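Local coordinates for sulfate permease family protein (Vibrio cholerae, PDB 4DGH), which is the STAS domain of a SulP-family membrane transporter, which probably carries anions such as sulfate across the membrane, at the interface of chains A and B. Numbering follows the deposited sequence. Chains: chain A/B, Sulfate permease family protein.

The interface of chains A and B. Residues chain A 5, 17, 21-23; chain B 61-63, 92, 96.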
HETATM    1  N   MSE A   5       1.911 -23.234   8.491  1.00 32.98           N
HETATM    2  CA  MSE A   5       0.461 -23.397   8.672  1.00 29.98           C
HETATM    3  C   MSE A   5       0.054 -24.775   8.207  1.00 29.84           C
HETATM    4  O   MSE A   5      -0.581 -25.521   8.987  1.00 26.53           O
HETATM    5  CB  MSE A   5      -0.373 -22.267   8.017  1.00 28.02           C
HETATM    6  CG  MSE A   5      -1.679 -21.948   8.712  1.00 37.41           C
HETATM    7 SE   MSE A   5      -2.424 -20.680   7.413  0.76 37.60          SE
HETATM    8  CE  MSE A   5      -1.712 -19.169   8.432  1.00 32.83           C
ATOM      9  N   LEU A  17      -7.730 -23.560   7.670  1.00 24.88           N
ATOM     10  CA  LEU A  17      -7.786 -22.885   8.945  1.00 25.59           C
ATOM     11  C   LEU A  17      -9.250 -22.982   9.391  1.00 25.33           C
ATOM     12  O   LEU A  17     -10.190 -22.761   8.580  1.00 26.66           O
ATOM     13  CB  LEU A  17      -7.489 -21.401   8.714  1.00 26.04           C
ATOM     14  CG  LEU A  17      -6.071 -20.854   8.892  1.00 28.52           C
ATOM     15  CD1 LEU A  17      -6.217 -19.338   8.620  1.00 28.61           C
ATOM     16  CD2 LEU A  17      -5.569 -21.101  10.318  1.00 25.09           C
ATOM     17  N   LEU A  21     -10.478 -19.360  13.818  1.00 21.38           N
ATOM     18  CA  LEU A  21      -9.141 -18.779  13.997  1.00 20.00           C
ATOM     19  C   LEU A  21      -8.836 -17.865  12.803  1.00 21.35           C
ATOM     20  O   LEU A  21      -9.036 -18.269  11.632  1.00 21.13           O
ATOM     21  CB  LEU A  21      -8.161 -19.939  14.024  1.00 20.95           C
ATOM     22  CG  LEU A  21      -6.695 -19.540  14.083  1.00 22.46           C
ATOM     23  CD1 LEU A  21      -6.467 -18.823  15.404  1.00 20.66           C
ATOM     24  CD2 LEU A  21      -5.901 -20.808  14.051  1.00 22.10           C
ATOM     25  N   ALA A  22      -8.302 -16.680  13.073  1.00 19.17           N
ATOM     26  CA  ALA A  22      -7.852 -15.762  12.038  1.00 18.49           C
ATOM     27  C   ALA A  22      -6.365 -15.454  12.322  1.00 18.67           C
ATOM     28  O   ALA A  22      -5.837 -15.674  13.426  1.00 17.61           O
ATOM     29  CB  ALA A  22      -8.715 -14.509  12.031  1.00 17.84           C
ATOM     30  N   VAL A  23      -5.681 -14.967  11.302  1.00 18.17           N
ATOM     31  CA  VAL A  23      -4.248 -14.738  11.431  1.00 18.22           C
ATOM     32  C   VAL A  23      -4.037 -13.420  10.676  1.00 18.42           C
ATOM     33  O   VAL A  23      -4.527 -13.254   9.520  1.00 18.58           O
ATOM     34  CB  VAL A  23      -3.452 -15.854  10.757  1.00 17.36           C
ATOM     35  CG1 VAL A  23      -1.973 -15.445  10.757  1.00 18.86           C
ATOM     36  CG2 VAL A  23      -3.644 -17.171  11.490  1.00 18.56           C
TER
ATOM     37  N   PHE B  61      -4.071 -18.197   2.064  1.00 23.14           N
ATOM     38  CA  PHE B  61      -5.039 -18.760   2.966  1.00 24.12           C
ATOM     39  C   PHE B  61      -6.099 -17.664   3.128  1.00 24.52           C
ATOM     40  O   PHE B  61      -5.863 -16.514   2.745  1.00 23.05           O
ATOM     41  CB  PHE B  61      -4.452 -19.156   4.356  1.00 25.54           C
ATOM     42  CG  PHE B  61      -3.987 -17.970   5.157  1.00 25.31           C
ATOM     43  CD1 PHE B  61      -4.891 -17.252   5.989  1.00 26.09           C
ATOM     44  CD2 PHE B  61      -2.659 -17.518   5.045  1.00 27.92           C
ATOM     45  CE1 PHE B  61      -4.452 -16.105   6.668  1.00 27.37           C
ATOM     46  CE2 PHE B  61      -2.214 -16.392   5.751  1.00 29.52           C
ATOM     47  CZ  PHE B  61      -3.144 -15.671   6.539  1.00 28.90           C
HETATM   48  N   MSE B  62      -7.265 -18.038   3.671  1.00 25.67           N
HETATM   49  CA  MSE B  62      -8.315 -17.052   3.941  1.00 26.10           C
HETATM   50  C   MSE B  62      -8.967 -17.467   5.231  1.00 28.23           C
HETATM   51  O   MSE B  62      -9.202 -18.669   5.465  1.00 30.43           O
HETATM   52  CB  MSE B  62      -9.454 -17.080   2.965  1.00 29.69           C
HETATM   53  CG  MSE B  62      -8.932 -16.674   1.615  1.00 34.03           C
HETATM   54 SE   MSE B  62     -10.528 -16.152   0.580  0.84 40.21          SE
HETATM   55  CE  MSE B  62     -10.964 -14.494   1.421  1.00 36.15           C
ATOM     56  N   ASP B  63      -9.156 -16.514   6.133  1.00 24.52           N
ATOM     57  CA  ASP B  63      -9.913 -16.790   7.331  1.00 24.48           C
ATOM     58  C   ASP B  63     -11.302 -16.199   7.152  1.00 24.75           C
ATOM     59  O   ASP B  63     -11.614 -15.602   6.086  1.00 22.31           O
ATOM     60  CB  ASP B  63      -9.132 -16.271   8.615  1.00 25.40           C
ATOM     61  CG  ASP B  63      -8.797 -14.791   8.574  0.75 25.62           C
ATOM     62  OD1 ASP B  63      -9.620 -14.004   8.053  0.75 24.54           O
ATOM     63  OD2 ASP B  63      -7.680 -14.381   9.065  0.75 26.22           O
ATOM     64  N   ARG B  92      -6.000 -25.427  -0.829  1.00 28.21           N
ATOM     65  CA  ARG B  92      -6.715 -25.177   0.370  1.00 28.71           C
ATOM     66  C   ARG B  92      -7.733 -24.050   0.309  1.00 26.28           C
ATOM     67  O   ARG B  92      -8.829 -24.153   0.834  1.00 26.49           O
ATOM     68  CB  ARG B  92      -5.785 -25.080   1.582  1.00 33.20           C
ATOM     69  CG  ARG B  92      -5.227 -23.738   1.866  1.00 40.96           C
ATOM     70  CD  ARG B  92      -4.388 -23.850   3.149  1.00 47.51           C
ATOM     71  NE  ARG B  92      -3.365 -22.833   3.106  1.00 49.64           N
ATOM     72  CZ  ARG B  92      -2.148 -22.939   3.644  1.00 58.78           C
ATOM     73  NH1 ARG B  92      -1.769 -24.049   4.306  1.00 58.27           N
ATOM     74  NH2 ARG B  92      -1.294 -21.917   3.528  1.00 58.74           N
ATOM     75  N   LYS B  96     -11.869 -23.994   0.967  1.00 25.36           N
ATOM     76  CA  LYS B  96     -12.507 -22.956   1.792  1.00 27.33           C
ATOM     77  C   LYS B  96     -13.601 -22.228   1.016  1.00 24.83           C
ATOM     78  O   LYS B  96     -14.642 -21.911   1.564  1.00 24.78           O
ATOM     79  CB  LYS B  96     -11.503 -21.887   2.244  1.00 29.90           C
ATOM     80  CG  LYS B  96     -11.131 -21.867   3.656  1.00 38.75           C
ATOM     81  CD  LYS B  96     -12.001 -20.949   4.445  1.00 39.81           C
ATOM     82  CE  LYS B  96     -11.815 -21.470   5.829  1.00 37.63           C
ATOM     83  NZ  LYS B  96     -10.584 -20.905   6.388  1.00 31.96           N
TER
HETATM   84  O   HOH W   1      -6.678 -12.573   7.466  1.00 43.13           O
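B:Phe61 lays one face of its ring against A:Met5, while A:Leu17 meets the ring's CD1 rim from that same side, a worked example of how a loop aromatic can combine face and rim contacts, with polar bonds nearby. Followed outward, its CB first meets the selenium of selenomethionine A:Met5. B:Phe61 CG sits 3.9 Å from A:Met5 SE. The two ring flanks then part company: CD1 of B:Phe61 touches the methyl CD1 of A:Leu17 at 3.6 Å, whereas CD2 and CE2 lie beneath the terminal methyl CE of A:Met5. That A:Met5 CE methyl rides over one face, 3.9 Å from the B:Phe61 ring centroid and offset toward the rim, in a CH-pi contact; the bend at chi3 of A:Met5 (-95°) turns it onto the ring. Farther out, CE1 and CZ approach the carbonyl O of A:Val23. The selenium also lies over the rim of the B:Arg92 guanidinium, a looser contact.

Polar bonds lie beside this core. The carboxylate of B:Asp63 reaches strand 21-25, where the A:Val23 amide N donates to B:Asp63 OD2 at 3.1 Å. The donor arrives on the anti side, 20° out of the carboxylate plane, by a fairly straight bond (161° at H). A water 2.6 Å from B:Asp63 OD2 links it to the A:Val23 carbonyl O, and the carboxylate also packs against the methyl of A:Ala22. Farther along the contact, the side-chain amine NZ of B:Lys96 donates to A:Leu17 O at 2.9 Å, tilted from the carbonyl plane. A second bond, 2.8 Å from B:Lys96 NZ to B:Met62 O, ties the lysine tip to the chain B loop carrying B:Phe61 to B:Asp63 and helps to place NZ for A:Leu17 O.

The patch thus joins the N-terminal segment and first strand of one STAS domain to a loop and helix 91-99 of another, a pairing that may belong to the crystal rather than to the intact transporter.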